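Local structure of chitin binding protein (4A02) at residues Y93-N98 against D112-I117; L106-F111 against V143-W148; T83-T88 against Q121-K126. The protein cleaves glycosidic bonds in alpha- and beta-chitin by a copper-dependent oxidation, working together with a chitinase to break down the crystalline polymer. All blocks are in the same frame, centred on the assembly; numbering follows the deposited sequence.

Contact 1: Y93-N98 against D112-I117; sequences YYITKN and DKIASI
The ring of Y94 lies obliquely against the side chain of K113. Y94 CE2 is 3.7 Å from K113 CG. K113 CG is anti to the backbone N (chi1 -169°), and the extended chain beyond it slants across the ring, with K113 CE nearest the hydroxyl. One water joins the two ends, at 2.6 Å from Y94 OH and 2.9 Å from K113 NZ. K113 NZ also makes a salt bridge with D92.

Y94 and K113 form a non-hydrogen-bonded pair between antiparallel strands of the LPMO beta-sandwich. Between Y93 and Y94 the register slips by one, and I114 and A115 both face Y93 in a classic beta bulge. Y93 O accepts from I114 N at 2.8 Å and from A115 N at 3.3 Å, both from the same face of its plane.

On the other face of the sheet, Y93 CD1 is 4.0 Å from A115 CB, while Y93 OH bonds to Q130 and W80. I95 CG2 meets I114 CG2 obliquely at 3.8 Å.

K97 crosses D112 at about a right angle. Its chain bends at chi3 (94°) and chi4 (92°), and K97 NZ takes the syn lone pair of D112 OD1 at 2.8 Å. D112 OD2 also salt-bridges R138.

Contact 2: L106-F111 against V143-W148; sequences LDIKNF and VIYAVW
F111 and Y145 meet with their side chains at about a right angle. F111 CE2 is 4.0 Å from Y145 CB, the start of the tyrosine side chain. The same ring carbon sits 3.4 Å from V143 O, so one corner of the phenyl group touches both the backbone and a side chain of the strand.

F111 CE2 also lies 4.2 Å from V143 CG1. I108 and L106 add apolar touches of their own. I108 CD1 reaches the Y145 ring at CD2, 4.2 Å away. L106 CD2 meets V143 CG2 at 4.3 Å. No hydrogen bond joins the two segments, and the contact is side-chain packing in a buried place.

The loop side is shaped from within. I108 CD1 lies 4.0 Å above one face of the F111 ring, offset toward its rim, so it touches F111 and Y145 together. D107 O lies at the edge of that ring, in its plane. Residues 108-110 make a short 3-10 turn, in which F111 N bonds to I108 O at 3.0 Å. D107 starts it with an Asx turn. D107 OD1 accepts from K109 N at 3.0 Å, and the donor stands 37° out of the carboxylate plane.

Y145 OH bonds to L47 O, and I108 also touches F42, so loops from earlier in the chain pack beside the contact. W100 touches both L106 and V143. F111 begins strand 111-120 and packs on Y94 and T96 of strand 88-96. That strand pairs antiparallel with 142-150, whose other neighbour in the sheet is strand 155-165.

Contact 3: T83-T88 against Q121-K126; sequences TAQHRT and QEVPNK
Q85 to T88 meet Q121 to K126 in a surface contact between two loops at the copper end of the molecule. The loop 83-88 carries H86, which binds copper together with H1.

R87 reaches across to the backbone of Q121. Its chain is extended from CG to NE, and R87 NH1 bonds to Q121 O at 2.7 Å, nearly along the C=O axis. The acceptor lies close to the guanidinium plane. V123 CG2 sits over the centre of one guanidinium face, 4.0 Å above the plane. Beside R87, T88 N bonds to E122 O at 2.9 Å, with the donor above the carbonyl plane. The return bond from Q121 N to T88 O is weak.

H1 and H86 form the histidine brace of lytic polysaccharide monooxygenases. H86 CB leaves its CA on the side away from 121-126, and H86 ND1 bonds to D152. H86 O packs against P124 CD at 2.9 Å. The same oxygen accepts from T88 OG1 at 3.0 Å within its own loop, with that hydroxyl oxygen beside the backbone N of T88 (chi1 -65°). T88 OG1 also bonds to W148 NE1. P124 CG meets T88 OG1 at 3.5 Å.

At the far end, Q85 NE2 bonds to P124 O at 2.7 Å. The bond lies in the carbonyl plane, on a lone pair. Q85 OE1 rests 3.4 Å from K126 CG, and the two side chains cross obliquely.

How the contacts relate
From the N terminus, the chain first reaches 83-88, which leads into strand 88-96 and so to 93-98. Contact 1 closes a short loop when the chain returns at 112-117. On the way it passes 106-111, the first half of contact 2. Contact 3 closes next, at 121-126, and contact 1 is nested inside its loop. Contact 2 closes last, at 143-148, so it crosses both others. Contacts 1 and 2 adjoin: K97 N probably bonds to N110 O, and Y94 O to Y145 N. Contact 3 lies at the copper end, about 23 Å away between centres. Strands 88-96, 111-120 and 142-150 span this distance, and W148 NE1 of contact 2 probably bonds to T88 OG1.

Contact 1: Y93-N98 against D112-I117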
loop_
_atom_site.group_PDB
_atom_site.type_symbol
_atom_site.label_atom_id
_atom_site.label_comp_id
_atom_site.label_asym_id
_atom_site.label_seq_id
_atom_site.Cartn_x
_atom_site.Cartn_y
_atom_site.Cartn_z
ATOM N N TYR A 93 -4.629 -6.699 3.823
ATOM C CA TYR A 93 -3.450 -6.803 2.980
ATOM C C TYR A 93 -3.676 -7.809 1.883
ATOM O O TYR A 93 -4.195 -8.910 2.124
ATOM C CB TYR A 93 -2.235 -7.203 3.801
ATOM C CG TYR A 93 -1.856 -6.216 4.863
ATOM C CD1 TYR A 93 -2.461 -6.226 6.120
ATOM C CD2 TYR A 93 -0.917 -5.226 4.630
ATOM C CE1 TYR A 93 -2.101 -5.308 7.077
ATOM C CE2 TYR A 93 -0.571 -4.320 5.589
ATOM C CZ TYR A 93 -1.159 -4.353 6.833
ATOM O OH TYR A 93 -0.751 -3.403 7.735
ATOM N N TYR A 94 -3.232 -7.435 0.682
ATOM C CA TYR A 94 -3.297 -8.231 -0.534
ATOM C C TYR A 94 -1.935 -8.285 -1.173
ATOM O O TYR A 94 -1.142 -7.346 -0.979
ATOM C CB TYR A 94 -4.309 -7.593 -1.514
ATOM C CG TYR A 94 -5.668 -7.309 -0.960
ATOM C CD1 TYR A 94 -5.887 -6.145 -0.183
ATOM C CD2 TYR A 94 -6.747 -8.136 -1.169
ATOM C CE1 TYR A 94 -7.127 -5.848 0.332
ATOM C CE2 TYR A 94 -8.015 -7.837 -0.620
ATOM C CZ TYR A 94 -8.164 -6.667 0.146
ATOM O OH TYR A 94 -9.421 -6.404 0.675
ATOM N N ILE A 95 -1.647 -9.292 -2.005
ATOM C CA ILE A 95 -0.426 -9.313 -2.755
ATOM C C ILE A 95 -0.694 -9.903 -4.139
ATOM O O ILE A 95 -1.467 -10.870 -4.283
ATOM C CB ILE A 95 0.720 -10.038 -2.032
ATOM C CG1 ILE A 95 2.057 -9.807 -2.718
ATOM C CG2 ILE A 95 0.432 -11.513 -1.847
ATOM C CD1 ILE A 95 3.232 -10.342 -1.928
ATOM N N THR A 96 -0.045 -9.359 -5.154
ATOM C CA THR A 96 -0.129 -9.890 -6.486
ATOM C C THR A 96 0.240 -11.362 -6.528
ATOM O O THR A 96 1.095 -11.830 -5.771
ATOM C CB THR A 96 0.817 -9.093 -7.439
ATOM O OG1 THR A 96 2.071 -8.885 -6.802
ATOM C CG2 THR A 96 0.243 -7.751 -7.806
ATOM N N LYS A 97 -0.396 -12.085 -7.442
ATOM C CA LYS A 97 -0.061 -13.458 -7.783
ATOM C C LYS A 97 1.176 -13.494 -8.655
ATOM O O LYS A 97 1.401 -12.618 -9.497
ATOM C CB LYS A 97 -1.255 -14.095 -8.520
ATOM C CG LYS A 97 -2.516 -14.093 -7.713
ATOM C CD LYS A 97 -3.733 -14.399 -8.561
ATOM C CE LYS A 97 -4.010 -15.749 -8.500
ATOM N NZ LYS A 97 -4.944 -16.197 -7.460
ATOM N N ASN A 98 1.963 -14.587 -8.527
ATOM C CA ASN A 98 3.025 -14.795 -9.504
ATOM C C ASN A 98 2.441 -14.750 -10.904
ATOM O O ASN A 98 1.383 -15.331 -11.178
ATOM C CB ASN A 98 3.716 -16.151 -9.304
ATOM C CG ASN A 98 4.690 -16.210 -8.176
ATOM O OD1 ASN A 98 5.215 -15.181 -7.681
ATOM N ND2 ASN A 98 5.006 -17.416 -7.776
ATOM N N ASP A 112 -4.117 -11.918 -4.317
ATOM C CA ASP A 112 -4.712 -12.714 -3.247
ATOM C C ASP A 112 -4.763 -11.870 -1.989
ATOM O O ASP A 112 -3.810 -11.155 -1.668
ATOM C CB ASP A 112 -3.881 -13.964 -2.940
ATOM C CG ASP A 112 -3.819 -14.976 -4.104
ATOM O OD1 ASP A 112 -4.809 -15.080 -4.843
ATOM O OD2 ASP A 112 -2.775 -15.623 -4.246
ATOM N N LYS A 113 -5.826 -12.035 -1.208
ATOM C CA LYS A 113 -5.884 -11.463 0.124
ATOM C C LYS A 113 -5.087 -12.309 1.093
ATOM O O LYS A 113 -5.261 -13.540 1.100
ATOM C CB LYS A 113 -7.337 -11.313 0.614
ATOM C CG LYS A 113 -7.410 -10.473 1.867
ATOM C CD LYS A 113 -8.835 -10.168 2.275
ATOM C CE LYS A 113 -8.867 -9.067 3.291
ATOM N NZ LYS A 113 -10.162 -8.855 3.938
ATOM N N ILE A 114 -4.204 -11.699 1.849
ATOM C CA ILE A 114 -3.300 -12.428 2.743
ATOM C C ILE A 114 -3.451 -12.082 4.208
ATOM O O ILE A 114 -2.931 -12.875 5.055
ATOM C CB ILE A 114 -1.829 -12.344 2.277
ATOM C CG1 ILE A 114 -1.306 -10.935 2.259
ATOM C CG2 ILE A 114 -1.689 -13.063 0.940
ATOM C CD1 ILE A 114 0.196 -10.840 2.059
ATOM N N ALA A 115 -4.106 -11.023 4.593
ATOM C CA ALA A 115 -4.341 -10.722 6.007
ATOM C C ALA A 115 -5.515 -9.797 6.167
ATOM O O ALA A 115 -5.768 -8.940 5.320
ATOM C CB ALA A 115 -3.096 -10.096 6.666
ATOM N N SER A 116 -6.196 -9.975 7.284
ATOM C CA SER A 116 -7.263 -9.070 7.716
ATOM C C SER A 116 -7.158 -8.973 9.239
ATOM O O SER A 116 -7.336 -9.988 9.942
ATOM C CB SER A 116 -8.650 -9.580 7.325
ATOM O OG SER A 116 -9.638 -8.549 7.571
ATOM N N ILE A 117 -6.890 -7.821 9.743
ATOM C CA ILE A 117 -6.676 -7.585 11.164
ATOM C C ILE A 117 -7.752 -6.616 11.652
ATOM O O ILE A 117 -7.960 -5.540 11.131
ATOM C CB ILE A 117 -5.307 -7.002 11.394
ATOM C CG1 ILE A 117 -4.223 -7.955 10.862
ATOM C CG2 ILE A 117 -5.030 -6.581 12.840
ATOM C CD1 ILE A 117 -2.846 -7.323 10.813
HETATM O O HOH W 1 -11.366 -7.927 1.419
#

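Contact 2: L106-F111 against V143-W148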
loop_
_atom_site.group_PDB
_atom_site.type_symbol
_atom_site.label_atom_id
_atom_site.label_comp_id
_atom_site.label_asym_id
_atom_site.label_seq_id
_atom_site.Cartn_x
_atom_site.Cartn_y
_atom_site.Cartn_z
ATOM N N LEU A 106 -2.807 -2.080 -12.628
ATOM C CA LEU A 106 -3.125 -2.966 -11.538
ATOM C C LEU A 106 -4.613 -3.270 -11.476
ATOM O O LEU A 106 -5.451 -2.409 -11.546
ATOM C CB LEU A 106 -2.680 -2.385 -10.204
ATOM C CG LEU A 106 -1.187 -2.199 -10.017
ATOM C CD1 LEU A 106 -0.904 -1.456 -8.708
ATOM C CD2 LEU A 106 -0.413 -3.510 -10.044
ATOM N N ASP A 107 -4.935 -4.551 -11.246
ATOM C CA ASP A 107 -6.288 -5.045 -11.152
ATOM C C ASP A 107 -6.353 -5.962 -9.939
ATOM O O ASP A 107 -5.551 -6.875 -9.831
ATOM C CB ASP A 107 -6.656 -5.772 -12.443
ATOM C CG ASP A 107 -8.081 -6.267 -12.516
ATOM O OD1 ASP A 107 -8.711 -6.543 -11.479
ATOM O OD2 ASP A 107 -8.559 -6.401 -13.696
ATOM N N ILE A 108 -7.274 -5.701 -9.006
ATOM C CA ILE A 108 -7.344 -6.481 -7.778
ATOM C C ILE A 108 -7.600 -7.959 -8.045
ATOM O O ILE A 108 -7.253 -8.780 -7.186
ATOM C CB ILE A 108 -8.355 -5.876 -6.784
ATOM C CG1 ILE A 108 -8.105 -6.277 -5.332
ATOM C CG2 ILE A 108 -9.798 -6.170 -7.224
ATOM C CD1 ILE A 108 -6.831 -5.777 -4.746
ATOM N N LYS A 109 -8.161 -8.316 -9.181
ATOM C CA LYS A 109 -8.376 -9.737 -9.468
ATOM C C LYS A 109 -7.062 -10.486 -9.540
ATOM O O LYS A 109 -7.042 -11.713 -9.422
ATOM C CB LYS A 109 -9.116 -9.914 -10.807
ATOM C CG LYS A 109 -8.265 -9.744 -12.096
ATOM C CD LYS A 109 -9.083 -9.832 -13.395
ATOM C CE LYS A 109 -8.365 -9.478 -14.669
ATOM N NZ LYS A 109 -8.972 -9.641 -15.975
ATOM N N ASN A 110 -5.952 -9.775 -9.787
ATOM C CA ASN A 110 -4.627 -10.367 -9.896
ATOM C C ASN A 110 -3.904 -10.493 -8.564
ATOM O O ASN A 110 -2.708 -10.816 -8.562
ATOM C CB ASN A 110 -3.791 -9.578 -10.879
ATOM C CG ASN A 110 -4.348 -9.653 -12.271
ATOM O OD1 ASN A 110 -4.872 -10.668 -12.684
ATOM N ND2 ASN A 110 -4.255 -8.517 -12.996
ATOM N N PHE A 111 -4.611 -10.260 -7.469
ATOM C CA PHE A 111 -4.101 -10.312 -6.108
ATOM C C PHE A 111 -4.815 -11.408 -5.322
ATOM O O PHE A 111 -5.989 -11.689 -5.576
ATOM C CB PHE A 111 -4.284 -9.004 -5.368
ATOM C CG PHE A 111 -3.550 -7.787 -5.860
ATOM C CD1 PHE A 111 -3.767 -7.212 -7.079
ATOM C CD2 PHE A 111 -2.620 -7.166 -5.011
ATOM C CE1 PHE A 111 -3.138 -6.045 -7.466
ATOM C CE2 PHE A 111 -1.961 -6.005 -5.397
ATOM C CZ PHE A 111 -2.221 -5.449 -6.636
ATOM N N VAL A 143 3.480 -6.500 -5.872
ATOM C CA VAL A 143 2.876 -5.363 -5.215
ATOM C C VAL A 143 2.042 -5.873 -4.066
ATOM O O VAL A 143 1.152 -6.706 -4.247
ATOM C CB VAL A 143 2.050 -4.501 -6.193
ATOM C CG1 VAL A 143 1.343 -3.359 -5.462
ATOM C CG2 VAL A 143 2.931 -3.948 -7.302
ATOM N N ILE A 144 2.324 -5.351 -2.867
ATOM C CA ILE A 144 1.469 -5.509 -1.702
ATOM C C ILE A 144 0.532 -4.322 -1.662
ATOM O O ILE A 144 0.941 -3.190 -1.860
ATOM C CB ILE A 144 2.303 -5.616 -0.413
ATOM C CG1 ILE A 144 3.246 -6.815 -0.443
ATOM C CG2 ILE A 144 1.420 -5.617 0.824
ATOM C CD1 ILE A 144 4.296 -6.785 0.625
ATOM N N TYR A 145 -0.755 -4.585 -1.393
ATOM C CA TYR A 145 -1.752 -3.536 -1.285
ATOM C C TYR A 145 -2.292 -3.565 0.145
ATOM O O TYR A 145 -2.866 -4.556 0.561
ATOM C CB TYR A 145 -2.863 -3.713 -2.276
ATOM C CG TYR A 145 -3.710 -2.512 -2.569
ATOM C CD1 TYR A 145 -3.130 -1.313 -2.936
ATOM C CD2 TYR A 145 -5.095 -2.598 -2.562
ATOM C CE1 TYR A 145 -3.921 -0.190 -3.251
ATOM C CE2 TYR A 145 -5.880 -1.507 -2.936
ATOM C CZ TYR A 145 -5.291 -0.315 -3.280
ATOM O OH TYR A 145 -6.091 0.717 -3.668
ATOM N N ALA A 146 -2.029 -2.494 0.873
ATOM C CA ALA A 146 -2.361 -2.379 2.294
ATOM C C ALA A 146 -3.473 -1.353 2.445
ATOM O O ALA A 146 -3.405 -0.272 1.877
ATOM C CB ALA A 146 -1.131 -1.947 3.054
ATOM N N VAL A 147 -4.497 -1.705 3.236
ATOM C CA VAL A 147 -5.700 -0.884 3.335
ATOM C C VAL A 147 -6.067 -0.679 4.787
ATOM O O VAL A 147 -6.420 -1.629 5.509
ATOM C CB VAL A 147 -6.880 -1.576 2.601
ATOM C CG1 VAL A 147 -8.095 -0.636 2.625
ATOM C CG2 VAL A 147 -6.501 -1.933 1.187
ATOM N N TRP A 148 -5.993 0.570 5.244
ATOM C CA TRP A 148 -6.320 0.967 6.613
ATOM C C TRP A 148 -7.760 1.495 6.622
ATOM O O TRP A 148 -8.047 2.545 6.073
ATOM C CB TRP A 148 -5.357 2.031 7.068
ATOM C CG TRP A 148 -5.661 2.624 8.406
ATOM C CD1 TRP A 148 -6.248 2.024 9.490
ATOM C CD2 TRP A 148 -5.347 3.949 8.827
ATOM N NE1 TRP A 148 -6.332 2.895 10.519
ATOM C CE2 TRP A 148 -5.788 4.097 10.143
ATOM C CE3 TRP A 148 -4.766 5.064 8.204
ATOM C CZ2 TRP A 148 -5.651 5.289 10.855
ATOM C CZ3 TRP A 148 -4.629 6.224 8.907
ATOM C CH2 TRP A 148 -5.092 6.337 10.222
#

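Contact 3: T83-T88 against Q121-K126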
loop_
_atom_site.group_PDB
_atom_site.type_symbol
_atom_site.label_atom_id
_atom_site.label_comp_id
_atom_site.label_asym_id
_atom_site.label_seq_id
_atom_site.Cartn_x
_atom_site.Cartn_y
_atom_site.Cartn_z
ATOM N N THR A 83 -0.264 10.175 10.410
ATOM C CA THR A 83 -0.194 11.586 10.610
ATOM C C THR A 83 -1.414 12.043 11.410
ATOM O O THR A 83 -1.293 13.086 12.052
ATOM C CB THR A 83 -0.112 12.388 9.297
ATOM O OG1 THR A 83 -1.216 12.084 8.426
ATOM C CG2 THR A 83 1.157 12.090 8.563
ATOM N N ALA A 84 -2.574 11.329 11.339
ATOM C CA ALA A 84 -3.704 11.617 12.174
ATOM C C ALA A 84 -4.233 10.252 12.652
ATOM O O ALA A 84 -4.668 9.464 11.819
ATOM C CB ALA A 84 -4.723 12.434 11.400
ATOM N N GLN A 85 -4.189 10.037 13.945
ATOM C CA GLN A 85 -4.581 8.726 14.467
ATOM C C GLN A 85 -6.138 8.725 14.514
ATOM O O GLN A 85 -6.700 9.601 15.069
ATOM C CB GLN A 85 -3.940 8.471 15.807
ATOM C CG GLN A 85 -2.443 8.533 15.808
ATOM C CD GLN A 85 -1.967 8.888 17.209
ATOM O OE1 GLN A 85 -1.736 10.085 17.449
ATOM N NE2 GLN A 85 -1.917 7.940 18.137
ATOM N N HIS A 86 -6.799 7.802 13.909
ATOM C CA HIS A 86 -8.242 7.587 14.045
ATOM C C HIS A 86 -8.537 6.241 14.626
ATOM O O HIS A 86 -7.772 5.337 14.368
ATOM C CB HIS A 86 -8.950 7.506 12.695
ATOM C CG HIS A 86 -9.168 8.846 12.176
ATOM N ND1 HIS A 86 -10.415 9.414 12.048
ATOM C CD2 HIS A 86 -8.279 9.797 11.794
ATOM C CE1 HIS A 86 -10.258 10.661 11.560
ATOM N NE2 HIS A 86 -8.976 10.896 11.417
ATOM N N ARG A 87 -9.667 6.181 15.330
ATOM C CA ARG A 87 -10.234 4.879 15.667
ATOM C C ARG A 87 -10.245 4.073 14.369
ATOM O O ARG A 87 -10.581 4.647 13.326
ATOM C CB ARG A 87 -11.683 5.054 16.224
ATOM C CG ARG A 87 -11.757 5.771 17.539
ATOM C CD ARG A 87 -13.055 5.737 18.314
ATOM N NE ARG A 87 -12.656 6.192 19.671
ATOM C CZ ARG A 87 -12.178 5.516 20.691
ATOM N NH1 ARG A 87 -11.982 4.203 20.688
ATOM N NH2 ARG A 87 -11.880 6.180 21.802
ATOM N N THR A 88 -9.863 2.819 14.505
ATOM C CA THR A 88 -9.649 1.960 13.355
ATOM C C THR A 88 -10.608 0.766 13.320
ATOM O O THR A 88 -10.768 0.064 14.318
ATOM C CB THR A 88 -8.213 1.475 13.381
ATOM O OG1 THR A 88 -7.360 2.617 13.203
ATOM C CG2 THR A 88 -7.918 0.536 12.228
ATOM N N GLN A 121 -11.975 -0.762 16.782
ATOM C CA GLN A 121 -12.377 0.624 17.068
ATOM C C GLN A 121 -11.449 1.284 18.055
ATOM O O GLN A 121 -11.751 2.154 18.871
ATOM C CB GLN A 121 -13.844 0.732 17.516
ATOM C CG GLN A 121 -14.839 0.413 16.384
ATOM C CD GLN A 121 -14.845 1.492 15.321
ATOM O OE1 GLN A 121 -14.277 2.555 15.416
ATOM N NE2 GLN A 121 -15.456 1.101 14.285
ATOM N N GLU A 122 -10.208 0.808 18.046
ATOM C CA GLU A 122 -9.285 1.495 18.933
ATOM C C GLU A 122 -8.482 2.561 18.177
ATOM O O GLU A 122 -8.289 2.493 16.937
ATOM C CB GLU A 122 -8.302 0.495 19.460
ATOM C CG GLU A 122 -8.917 -0.763 20.053
ATOM C CD GLU A 122 -7.712 -1.698 20.299
ATOM O OE1 GLU A 122 -6.658 -1.500 19.640
ATOM O OE2 GLU A 122 -7.874 -2.582 21.166
ATOM N N VAL A 123 -7.935 3.505 18.894
ATOM C CA VAL A 123 -7.080 4.522 18.343
ATOM C C VAL A 123 -5.629 4.014 18.354
ATOM O O VAL A 123 -5.048 3.746 19.401
ATOM C CB VAL A 123 -7.163 5.840 19.142
ATOM C CG1 VAL A 123 -6.221 6.883 18.527
ATOM C CG2 VAL A 123 -8.607 6.301 19.139
ATOM N N PRO A 124 -5.049 3.840 17.216
ATOM C CA PRO A 124 -3.694 3.279 17.168
ATOM C C PRO A 124 -2.670 4.329 17.546
ATOM O O PRO A 124 -2.978 5.535 17.500
ATOM C CB PRO A 124 -3.520 2.873 15.677
ATOM C CG PRO A 124 -4.505 3.743 14.976
ATOM C CD PRO A 124 -5.615 4.100 15.918
ATOM N N ASN A 125 -1.473 3.847 17.878
ATOM C CA ASN A 125 -0.324 4.745 18.030
ATOM C C ASN A 125 0.058 5.341 16.668
ATOM O O ASN A 125 -0.345 4.848 15.622
ATOM C CB ASN A 125 0.825 3.913 18.582
ATOM C CG ASN A 125 0.596 3.563 20.034
ATOM O OD1 ASN A 125 -0.106 4.200 20.808
ATOM N ND2 ASN A 125 1.249 2.481 20.384
ATOM N N LYS A 126 0.931 6.334 16.675
ATOM C CA LYS A 126 1.398 6.944 15.459
ATOM C C LYS A 126 2.264 5.980 14.642
ATOM O O LYS A 126 2.367 6.186 13.452
ATOM C CB LYS A 126 2.201 8.214 15.738
ATOM C CG LYS A 126 1.326 9.372 16.235
ATOM C CD LYS A 126 2.216 10.602 16.371
ATOM C CE LYS A 126 2.744 10.777 17.794
ATOM N NZ LYS A 126 2.574 12.129 18.425
#